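Local coordinates for endoglucanase (Uncultured bacterium, PDB 3X17), which probably hydrolyses internal beta-1,4-glucosidic bonds of cellulose, as a family 9 endoglucanase with an Ig-like domain and an (alpha/alpha)6 barrel catalytic domain, at residues H357-I360 / A361-R365; Y384-Y387 / V388-G391; W308-L311 / A312-P316; A397-A400 / R401-R405; A283-A286 / R287-P291. All coordinates share one frame; numbering follows the deposited sequence.

How the contacts relate
All five contacts of the (alpha/alpha)6 domain are local, four within helices or at their ends and contact 3 where a helix enters a loop. Contact 5, on helix 272-288, is the most buried and touches partly buried contact 2, where Leu390 packs on Arg287 and Asp386 forms a long, weak ion pair with it. Contacts 1, 3 and 4 lie further from the chain centre and mix buried with exposed side chains. Contacts 1, 2 and 4 meet: Arg401 reaches Ala364 O, and Arg399 reaches Gly391 O. Contact 3 joins contact 1 through Trp308 and Tyr359. Contacts 1 and 4 keep regular helical bonds; at the helix ends of contacts 2, 3 and 5 bonds weaken or shift.

Contact 1 (H357-I360 / A361-R365); sequences HDYI and ARMAR
Helix 354-366, part of the (alpha/alpha)6 catalytic domain, sets Tyr359 against Arg362 and Met363 on the next turn. The backbone is regular: Met363 N donates to Tyr359 O at 3.0 Å with an N-H...O angle of 169°, and Ala364 N to Ile360 O at 2.8 Å. Tyr359 holds CG anti to its own N (chi1 -177°), which carries the ring along the flank where both partners lie. At the CD2 rim the Arg362 chain, bent at chi3, brings NH1 to 3.6 Å from Tyr359 CD2. The guanidinium stands nearly upright to the ring, their planes 81° apart, while Tyr359 CA sits over one guanidinium face, 3.7 Å from NH2. Toward the hydroxyl end, displaced to the same side of the ring plane, Met363 CE lies 3.3 Å from Tyr359 OH and 3.5 Å from CE1. Trp308 meets the same ring edge-to-face. Replacing Tyr359 by an alanine would probably leave the Met363 methyl and the Arg362 guanidinium without the ring they rest against, free to turn. The side-chain contact is probably largely dispersive, a phenol touched at two parts of its rim by a guanidinium and a thioether methyl; hydrogen bonds between the segments are all backbone ones.

Contact 2 (Y384-Y387 / V388-G391); sequences YFDY and VTLG
Thr389 lays its methyl over one face of the Phe385 ring, CG2 standing 3.9 Å from the ring centroid and 16° off the normal, a CH-pi contact. The hydroxyl of the same residue turns back to the helix, with OG1 between the backbone N and carbonyl carbon (chi1 62°). From that position OG1 donates to Phe385 O at 2.8 Å, 36° above the carbonyl plane. Thr389 N bonds the same oxygen at 2.9 Å from the opposite face, so two donors grip one acceptor. An alanine here lacks both hydroxyl and methyl and is likely to leave Phe385 O with one donor and that ring face without its CH-pi partner. All this lies in the last turns of helix 381-390 of the (alpha/alpha)6 barrel, where Gly391 is the first residue to leave helical torsions. Bonding frays: Asp386 O takes Leu390 N at 2.7 Å and, weakly, Gly391 N at 3.2 Å, while Gly391 N also donates to Tyr387 O at 3.0 Å. Asp386 and Leu390 point the same way side by side, OD1 3.8 Å from CD2. Lys196 forms a salt bridge with that OD1, and Phe448 stacks with the Phe385 ring.

Contact 3 (W308-L311 / A312-P316); sequences WRFL and AASGP
Phe310 holds CG trans to its backbone N (chi1 -175°) and Ser314 holds OG likewise (chi1 171°); the first swings the phenyl ring toward the serine, the second places OG near the ring. The pair marks the C-terminal end of helix 294-312 in the (alpha/alpha)6 domain, where the chain leaves the helix for the loop leading to helix 337-351. Ser314 CB lies over one face of the Phe310 ring, and both CB and OG come to 3.9 Å from CE2, so the contact is made by the whole short side chain and not by the hydroxyl alone. Two residues earlier, Ala312 CB lies 4.4 Å from Trp308 CD1, a looser apolar touch. The backbone shows the helix unwinding step by step. Ala312 N still makes an i-to-i+4 bond to Trp308 O at 2.9 Å. Ala313 N instead finds Phe310 O three residues back, at 3.2 Å, coming from 62° out of the carbonyl plane, with only a weak bond left to Arg309 O. Ser314 N repeats the three-residue spacing with a weak bond to Leu311 O of 3.3 Å. This turn also draws two acceptors together, Leu311 O and Ser314 O being 3.0 Å apart; Arg340 answers both, NH1 bonding the first and NH2 the second, which would offset the repulsion between them. Beyond the turn, Ser314 OG donates to Gly315 O at 2.9 Å, lying in the carbonyl plane and on a lone pair.

Contact 4 (A397-A400 / R401-R405); sequences AIRA and RLVQR
Ile398 and Leu402 are tied by a regular helical bond, Leu402 N to Ile398 O at 2.8 Å with the donor almost along the C=O axis, whereas Arg401 N reaches Ala397 O at 3.2 Å from 36° above the carbonyl plane. Val403 N to Arg399 O and Gln404 N to Ala400 O continue the i-to-i+4 pattern. Among the side chains, Ile398 and Leu402 run side by side and point the same way. The branch methyl CG2 of Ile398 meets Leu402 CD1 at 3.8 Å. Ile398 has this methyl anti to the backbone N while CG1 is beside it (chi1 -67°), so the shorter branch faces the next turn. Leu402 CG also rests 3.3 Å from Ile398 O, a close carbon-to-carbonyl approach that packs the leucine base against the helix. Arg401 lays its aliphatic part beside Ala397, CG being 3.5 Å from Ala397 O, then bends at chi3 and leads its guanidinium off, where NH2 donates to Ala364 O of helix 354-366. Arg399 and Val403 barely meet, CG to CG2 at 4.5 Å; the arginine spends its polar end on Gly391 O, which NH1 bonds. Gln404 folds back at chi2 so that NE2 gives a weak bond of 3.1 Å to Arg401 O. Apolar i-to-i+4 pairing on the inner side, with arginines reaching out to neighbouring backbone carbonyls, lets this first part of helix 396-418 pack on helices 354-366 and 381-390 in the all-helical (alpha/alpha)6 barrel.

Contact 5 (A283-A286 / R287-P291); sequences AMAA and RIFAP
Met284 and Arg287 lie alongside each other and point the same way, on one flank of the last turns of helix 272-288. The arginine is folded to make this possible, bent at chi2 (-139°) and again at chi3 (-47°), which swings its guanidinium back along the helix. One face of that plane then covers Met284 CA, offset toward the rim, and NH2 comes to 3.9 Å from Met284 CG. The thioether chain thus flanks a charged plane through its methylene. Phe289 and Ala285 are disposed differently. The Phe289 ring presents its edge to Ala285 O, which lies in the ring plane 3.3 Å from CD1, and the same CD1 touches Ala285 CB at 3.7 Å. Phe289 N donates to that very oxygen at 2.8 Å, so backbone and ring edge converge on one carbonyl. Ile288 N bonds Met284 O at 3.0 Å, but both bonds from Arg287 N, to Ala283 O and Met284 O, are weak. A water bridges the two segments, donating to Ala283 O at 3.0 Å and accepting a weak bond from Arg287 NH2. Helices of the (alpha/alpha)6 barrel close round the site: Glu346 of helix 337-351 forms a salt bridge with Arg287 NH2, and Glu199 of helix 184-200 does so with NH1. The chemistry implies a charge at the join of apolar packing and carboxylates, where methionine packing probably limits the guanidinium's freedom while the two carboxylates would probably balance its charge and fix its orientation.

Contact 1 (H357-I360 / A361-R365)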
# COMPACT_ATOMS: atom_id res chain seq x y z
N HIS A 357 -22.94 3.19 -17.30
CA HIS A 357 -22.67 4.62 -17.52
C HIS A 357 -23.82 5.53 -17.04
O HIS A 357 -23.57 6.62 -16.53
CB HIS A 357 -22.30 4.93 -18.98
CG HIS A 357 -21.80 6.32 -19.18
ND1 HIS A 357 -20.46 6.64 -19.16
CD2 HIS A 357 -22.46 7.50 -19.24
CE1 HIS A 357 -20.31 7.95 -19.21
NE2 HIS A 357 -21.51 8.50 -19.27
N ASP A 358 -25.05 5.05 -17.17
CA ASP A 358 -26.21 5.74 -16.60
C ASP A 358 -26.00 6.04 -15.12
O ASP A 358 -26.28 7.16 -14.66
CB ASP A 358 -27.51 4.92 -16.77
CG ASP A 358 -28.03 4.92 -18.22
OD1 ASP A 358 -27.53 5.71 -19.04
OD2 ASP A 358 -28.89 4.08 -18.56
N TYR A 359 -25.51 5.06 -14.36
CA TYR A 359 -25.30 5.29 -12.94
C TYR A 359 -24.30 6.42 -12.77
O TYR A 359 -24.52 7.35 -11.99
CB TYR A 359 -24.83 4.02 -12.21
CG TYR A 359 -24.68 4.22 -10.71
CD1 TYR A 359 -23.49 4.68 -10.18
CD2 TYR A 359 -25.75 3.99 -9.84
CE1 TYR A 359 -23.33 4.87 -8.85
CE2 TYR A 359 -25.60 4.23 -8.49
CZ TYR A 359 -24.37 4.64 -8.00
OH TYR A 359 -24.16 4.86 -6.66
N ILE A 360 -23.23 6.38 -13.56
CA ILE A 360 -22.20 7.40 -13.48
C ILE A 360 -22.77 8.80 -13.78
O ILE A 360 -22.57 9.73 -13.00
CB ILE A 360 -21.00 7.10 -14.38
CG1 ILE A 360 -20.41 5.72 -14.03
CG2 ILE A 360 -19.95 8.18 -14.23
CD1 ILE A 360 -19.44 5.15 -15.11
N ALA A 361 -23.54 8.90 -14.86
CA ALA A 361 -24.11 10.19 -15.29
C ALA A 361 -25.10 10.76 -14.27
O ALA A 361 -25.08 11.94 -13.97
CB ALA A 361 -24.77 10.07 -16.69
N ARG A 362 -25.91 9.88 -13.69
CA ARG A 362 -26.81 10.24 -12.59
C ARG A 362 -26.04 10.83 -11.41
O ARG A 362 -26.38 11.92 -10.90
CB ARG A 362 -27.62 9.02 -12.15
CG ARG A 362 -28.72 9.30 -11.13
CD ARG A 362 -29.45 7.99 -10.67
NE ARG A 362 -29.24 6.87 -11.59
CZ ARG A 362 -29.06 5.60 -11.22
NH1 ARG A 362 -29.09 5.25 -9.93
NH2 ARG A 362 -28.86 4.66 -12.14
N MET A 363 -24.97 10.14 -11.00
CA MET A 363 -24.12 10.68 -9.93
C MET A 363 -23.48 11.99 -10.32
O MET A 363 -23.31 12.85 -9.48
CB MET A 363 -23.02 9.70 -9.49
CG MET A 363 -22.67 9.87 -8.02
SD MET A 363 -21.25 8.91 -7.44
CE MET A 363 -22.07 7.41 -6.86
N ALA A 364 -23.06 12.10 -11.58
CA ALA A 364 -22.40 13.33 -12.04
C ALA A 364 -23.32 14.56 -11.90
O ALA A 364 -22.84 15.66 -11.58
CB ALA A 364 -21.92 13.18 -13.48
N ARG A 365 -24.63 14.34 -12.00
CA ARG A 365 -25.61 15.40 -11.73
C ARG A 365 -25.67 15.89 -10.28
O ARG A 365 -25.92 17.08 -10.04
CB ARG A 365 -27.00 14.99 -12.23
CG ARG A 365 -27.42 15.66 -13.53
CD ARG A 365 -28.70 15.04 -14.08
NE ARG A 365 -28.44 14.12 -15.19
CZ ARG A 365 -28.81 12.84 -15.22
NH1 ARG A 365 -29.48 12.31 -14.19
NH2 ARG A 365 -28.51 12.07 -16.26

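Contact 2 (Y384-Y387 / V388-G391)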
# COMPACT_ATOMS: atom_id res chain seq x y z
N TYR A 384 -12.03 7.31 -11.29
CA TYR A 384 -11.65 8.53 -12.02
C TYR A 384 -10.64 8.19 -13.10
O TYR A 384 -10.84 8.51 -14.27
CB TYR A 384 -11.01 9.54 -11.07
CG TYR A 384 -12.00 10.43 -10.37
CD1 TYR A 384 -12.69 10.01 -9.24
CD2 TYR A 384 -12.15 11.75 -10.78
CE1 TYR A 384 -13.58 10.87 -8.56
CE2 TYR A 384 -13.00 12.61 -10.11
CZ TYR A 384 -13.73 12.17 -9.02
OH TYR A 384 -14.55 13.07 -8.38
N PHE A 385 -9.58 7.48 -12.71
CA PHE A 385 -8.46 7.23 -13.61
C PHE A 385 -8.85 6.29 -14.73
O PHE A 385 -8.43 6.47 -15.86
CB PHE A 385 -7.26 6.67 -12.84
CG PHE A 385 -5.97 6.65 -13.64
CD1 PHE A 385 -5.25 7.84 -13.88
CD2 PHE A 385 -5.49 5.47 -14.18
CE1 PHE A 385 -4.11 7.83 -14.67
CE2 PHE A 385 -4.31 5.44 -14.91
CZ PHE A 385 -3.61 6.64 -15.15
N ASP A 386 -9.63 5.25 -14.40
CA ASP A 386 -9.93 4.20 -15.37
C ASP A 386 -10.97 4.68 -16.38
O ASP A 386 -10.87 4.39 -17.57
CB ASP A 386 -10.44 2.93 -14.68
CG ASP A 386 -9.30 2.07 -14.15
OD1 ASP A 386 -8.12 2.44 -14.41
OD2 ASP A 386 -9.57 1.09 -13.42
N TYR A 387 -11.93 5.45 -15.91
CA TYR A 387 -12.83 6.17 -16.80
C TYR A 387 -12.10 7.06 -17.85
O TYR A 387 -12.29 6.89 -19.05
CB TYR A 387 -13.80 7.02 -16.00
CG TYR A 387 -14.90 7.64 -16.86
CD1 TYR A 387 -14.60 8.62 -17.82
CD2 TYR A 387 -16.23 7.29 -16.67
CE1 TYR A 387 -15.60 9.22 -18.58
CE2 TYR A 387 -17.24 7.89 -17.42
CZ TYR A 387 -16.92 8.84 -18.39
OH TYR A 387 -17.94 9.40 -19.15
N VAL A 388 -11.28 8.00 -17.36
CA VAL A 388 -10.44 8.85 -18.21
C VAL A 388 -9.54 8.04 -19.17
O VAL A 388 -9.55 8.30 -20.37
CB VAL A 388 -9.62 9.90 -17.36
CG1 VAL A 388 -8.61 10.62 -18.23
CG2 VAL A 388 -10.57 10.94 -16.70
N THR A 389 -8.82 7.04 -18.67
CA THR A 389 -7.81 6.36 -19.50
C THR A 389 -8.29 5.15 -20.28
O THR A 389 -7.60 4.69 -21.18
CB THR A 389 -6.57 5.96 -18.73
OG1 THR A 389 -6.93 5.02 -17.70
CG2 THR A 389 -5.93 7.23 -18.12
N LEU A 390 -9.41 4.57 -19.87
CA LEU A 390 -9.81 3.26 -20.41
C LEU A 390 -11.24 3.26 -20.95
O LEU A 390 -11.57 2.43 -21.77
CB LEU A 390 -9.64 2.15 -19.38
CG LEU A 390 -8.38 1.30 -19.33
CD1 LEU A 390 -7.20 1.90 -20.06
CD2 LEU A 390 -8.02 0.90 -17.89
N GLY A 391 -12.04 4.24 -20.52
CA GLY A 391 -13.44 4.33 -20.93
C GLY A 391 -13.58 4.67 -22.40
O GLY A 391 -12.97 5.62 -22.88

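Contact 3 (W308-L311 / A312-P316)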
# COMPACT_ATOMS: atom_id res chain seq x y z
N TRP A 308 -23.55 -6.29 -9.02
CA TRP A 308 -24.23 -5.07 -9.42
C TRP A 308 -25.75 -5.25 -9.45
O TRP A 308 -26.48 -4.30 -9.17
CB TRP A 308 -23.74 -4.56 -10.77
CG TRP A 308 -24.36 -3.22 -11.09
CD1 TRP A 308 -25.48 -2.98 -11.83
CD2 TRP A 308 -23.95 -1.95 -10.56
NE1 TRP A 308 -25.75 -1.65 -11.85
CE2 TRP A 308 -24.84 -0.99 -11.06
CE3 TRP A 308 -22.86 -1.54 -9.77
CZ2 TRP A 308 -24.69 0.38 -10.80
CZ3 TRP A 308 -22.72 -0.18 -9.49
CH2 TRP A 308 -23.65 0.76 -9.98
N ARG A 309 -26.24 -6.44 -9.80
CA ARG A 309 -27.69 -6.68 -9.77
C ARG A 309 -28.22 -6.52 -8.35
O ARG A 309 -29.21 -5.81 -8.09
CB ARG A 309 -28.01 -8.08 -10.27
CG ARG A 309 -28.40 -8.14 -11.73
CD ARG A 309 -28.32 -9.57 -12.27
NE ARG A 309 -27.41 -9.58 -13.40
CZ ARG A 309 -26.47 -10.49 -13.63
NH1 ARG A 309 -26.39 -11.58 -12.88
NH2 ARG A 309 -25.68 -10.35 -14.69
N PHE A 310 -27.50 -7.10 -7.40
CA PHE A 310 -27.80 -6.86 -6.00
C PHE A 310 -27.81 -5.38 -5.63
O PHE A 310 -28.74 -4.92 -4.98
CB PHE A 310 -26.87 -7.63 -5.07
CG PHE A 310 -27.24 -7.50 -3.62
CD1 PHE A 310 -28.20 -8.35 -3.06
CD2 PHE A 310 -26.70 -6.49 -2.84
CE1 PHE A 310 -28.59 -8.19 -1.74
CE2 PHE A 310 -27.06 -6.36 -1.51
CZ PHE A 310 -28.03 -7.20 -0.96
N LEU A 311 -26.74 -4.66 -5.95
CA LEU A 311 -26.68 -3.22 -5.63
C LEU A 311 -27.80 -2.38 -6.24
O LEU A 311 -28.25 -1.42 -5.64
CB LEU A 311 -25.33 -2.61 -6.02
CG LEU A 311 -24.12 -3.14 -5.27
CD1 LEU A 311 -22.87 -2.88 -6.10
CD2 LEU A 311 -24.05 -2.45 -3.89
N ALA A 312 -28.21 -2.69 -7.46
CA ALA A 312 -29.22 -1.88 -8.13
C ALA A 312 -30.62 -2.10 -7.51
O ALA A 312 -31.49 -1.24 -7.65
CB ALA A 312 -29.23 -2.13 -9.64
N ALA A 313 -30.75 -3.14 -6.69
CA ALA A 313 -32.02 -3.49 -6.06
C ALA A 313 -31.99 -3.16 -4.58
O ALA A 313 -32.89 -3.53 -3.83
CB ALA A 313 -32.34 -4.99 -6.24
N SER A 314 -30.92 -2.55 -4.13
CA SER A 314 -30.71 -2.46 -2.69
C SER A 314 -30.23 -1.06 -2.29
O SER A 314 -29.45 -0.45 -3.02
CB SER A 314 -29.70 -3.52 -2.25
OG SER A 314 -29.34 -3.31 -0.90
N GLY A 315 -30.76 -0.52 -1.19
CA GLY A 315 -30.24 0.70 -0.57
C GLY A 315 -28.95 0.37 0.19
O GLY A 315 -28.49 -0.77 0.20
N PRO A 316 -28.35 1.38 0.81
CA PRO A 316 -27.15 1.19 1.61
C PRO A 316 -27.37 0.12 2.66
O PRO A 316 -28.37 0.15 3.37
CB PRO A 316 -26.97 2.55 2.27
CG PRO A 316 -27.50 3.51 1.20
CD PRO A 316 -28.71 2.81 0.68

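Contact 4 (A397-A400 / R401-R405)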
# COMPACT_ATOMS: atom_id res chain seq x y z
N ALA A 397 -18.07 15.82 -21.20
CA ALA A 397 -18.11 16.75 -20.07
C ALA A 397 -17.76 16.07 -18.73
O ALA A 397 -17.16 16.68 -17.84
CB ALA A 397 -19.49 17.47 -19.98
N ILE A 398 -18.13 14.79 -18.59
CA ILE A 398 -17.74 14.03 -17.38
C ILE A 398 -16.23 13.77 -17.39
O ILE A 398 -15.51 14.12 -16.44
CB ILE A 398 -18.51 12.69 -17.25
CG1 ILE A 398 -19.99 12.97 -16.98
CG2 ILE A 398 -17.91 11.84 -16.10
CD1 ILE A 398 -20.91 11.73 -17.15
N ARG A 399 -15.75 13.35 -18.56
CA ARG A 399 -14.36 13.05 -18.72
C ARG A 399 -13.53 14.26 -18.34
O ARG A 399 -12.57 14.13 -17.56
CB ARG A 399 -14.04 12.55 -20.11
CG ARG A 399 -12.54 12.53 -20.38
CD ARG A 399 -12.10 11.35 -21.25
NE ARG A 399 -13.14 10.80 -22.11
CZ ARG A 399 -13.35 9.49 -22.30
NH1 ARG A 399 -12.64 8.58 -21.62
NH2 ARG A 399 -14.31 9.07 -23.13
N ALA A 400 -13.96 15.44 -18.78
CA ALA A 400 -13.21 16.67 -18.49
C ALA A 400 -13.25 17.01 -17.01
O ALA A 400 -12.29 17.52 -16.47
CB ALA A 400 -13.74 17.88 -19.32
N ARG A 401 -14.37 16.73 -16.36
CA ARG A 401 -14.42 16.90 -14.90
C ARG A 401 -13.48 15.94 -14.16
O ARG A 401 -12.72 16.36 -13.28
CB ARG A 401 -15.87 16.78 -14.37
CG ARG A 401 -16.68 18.04 -14.67
CD ARG A 401 -18.15 17.76 -14.58
NE ARG A 401 -18.55 17.46 -13.21
CZ ARG A 401 -19.74 16.98 -12.87
NH1 ARG A 401 -20.66 16.79 -13.82
NH2 ARG A 401 -20.00 16.70 -11.60
N LEU A 402 -13.45 14.70 -14.60
CA LEU A 402 -12.59 13.69 -14.00
C LEU A 402 -11.12 14.08 -14.14
O LEU A 402 -10.36 14.01 -13.17
CB LEU A 402 -12.85 12.32 -14.63
CG LEU A 402 -14.30 11.82 -14.46
CD1 LEU A 402 -14.51 10.46 -15.11
CD2 LEU A 402 -14.74 11.83 -13.00
N VAL A 403 -10.76 14.58 -15.32
CA VAL A 403 -9.37 14.94 -15.59
C VAL A 403 -8.93 16.05 -14.65
O VAL A 403 -7.90 15.95 -13.98
CB VAL A 403 -9.13 15.35 -17.09
CG1 VAL A 403 -7.80 16.07 -17.24
CG2 VAL A 403 -9.12 14.12 -18.01
N GLN A 404 -9.72 17.13 -14.62
CA GLN A 404 -9.46 18.27 -13.75
C GLN A 404 -9.28 17.87 -12.26
O GLN A 404 -8.38 18.38 -11.58
CB GLN A 404 -10.60 19.29 -13.90
CG GLN A 404 -10.69 20.30 -12.76
CD GLN A 404 -11.96 20.18 -11.92
OE1 GLN A 404 -12.09 20.84 -10.88
NE2 GLN A 404 -12.91 19.35 -12.37
N ARG A 405 -10.14 16.99 -11.75
CA ARG A 405 -9.96 16.48 -10.39
C ARG A 405 -8.67 15.69 -10.21
O ARG A 405 -7.97 15.86 -9.21
CB ARG A 405 -11.19 15.70 -9.94
CG ARG A 405 -12.47 16.50 -10.10
CD ARG A 405 -13.37 16.40 -8.91
NE ARG A 405 -13.90 17.70 -8.52
CZ ARG A 405 -14.99 18.29 -9.04
NH1 ARG A 405 -15.68 17.71 -10.03
NH2 ARG A 405 -15.38 19.47 -8.57

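Contact 5 (A283-A286 / R287-P291)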
# COMPACT_ATOMS: atom_id res chain seq x y z
N ALA A 283 -14.44 -6.69 -11.98
CA ALA A 283 -14.57 -6.12 -13.34
C ALA A 283 -13.21 -5.67 -13.89
O ALA A 283 -12.94 -5.83 -15.07
CB ALA A 283 -15.55 -4.97 -13.35
N MET A 284 -12.38 -5.07 -13.04
CA MET A 284 -10.98 -4.86 -13.41
C MET A 284 -10.27 -6.14 -13.86
O MET A 284 -9.49 -6.12 -14.79
CB MET A 284 -10.20 -4.20 -12.28
CG MET A 284 -10.51 -2.74 -12.14
SD MET A 284 -9.80 -2.08 -10.62
CE MET A 284 -8.11 -1.82 -11.17
N ALA A 285 -10.44 -7.23 -13.13
CA ALA A 285 -9.71 -8.47 -13.43
C ALA A 285 -10.22 -9.03 -14.75
O ALA A 285 -9.47 -9.67 -15.50
CB ALA A 285 -9.90 -9.50 -12.32
N ALA A 286 -11.51 -8.83 -15.00
CA ALA A 286 -12.11 -9.30 -16.24
C ALA A 286 -11.39 -8.66 -17.44
O ALA A 286 -11.16 -9.31 -18.45
CB ALA A 286 -13.61 -8.99 -16.28
N ARG A 287 -11.02 -7.41 -17.31
CA ARG A 287 -10.35 -6.70 -18.36
C ARG A 287 -8.92 -7.14 -18.43
O ARG A 287 -8.39 -7.34 -19.47
CB ARG A 287 -10.43 -5.19 -18.12
CG ARG A 287 -9.47 -4.35 -18.92
CD ARG A 287 -8.88 -3.25 -18.10
NE ARG A 287 -9.91 -2.57 -17.38
CZ ARG A 287 -9.78 -1.90 -16.25
NH1 ARG A 287 -8.64 -1.74 -15.66
NH2 ARG A 287 -10.85 -1.36 -15.74
N ILE A 288 -8.29 -7.30 -17.29
CA ILE A 288 -6.86 -7.48 -17.28
C ILE A 288 -6.44 -8.93 -17.55
O ILE A 288 -5.37 -9.18 -18.12
CB ILE A 288 -6.26 -6.92 -15.96
CG1 ILE A 288 -6.31 -5.40 -15.96
CG2 ILE A 288 -4.84 -7.36 -15.76
CD1 ILE A 288 -6.08 -4.80 -14.58
N PHE A 289 -7.27 -9.90 -17.14
CA PHE A 289 -6.87 -11.32 -17.23
C PHE A 289 -7.23 -11.86 -18.61
O PHE A 289 -6.98 -13.02 -18.88
CB PHE A 289 -7.58 -12.20 -16.18
CG PHE A 289 -6.87 -12.26 -14.86
CD1 PHE A 289 -7.06 -11.26 -13.91
CD2 PHE A 289 -6.03 -13.34 -14.56
CE1 PHE A 289 -6.38 -11.30 -12.69
CE2 PHE A 289 -5.35 -13.38 -13.33
CZ PHE A 289 -5.56 -12.37 -12.39
N ALA A 290 -7.94 -11.06 -19.40
CA ALA A 290 -8.48 -11.54 -20.68
C ALA A 290 -7.45 -12.23 -21.61
O ALA A 290 -7.75 -13.29 -22.15
CB ALA A 290 -9.24 -10.44 -21.42
N PRO A 291 -6.23 -11.67 -21.75
CA PRO A 291 -5.23 -12.35 -22.62
C PRO A 291 -4.61 -13.61 -22.01
O PRO A 291 -3.93 -14.33 -22.70
CB PRO A 291 -4.13 -11.28 -22.80
CG PRO A 291 -4.75 -9.97 -22.30
CD PRO A 291 -5.75 -10.38 -21.25
O HOH W 1 -12.94 -3.18 -16.42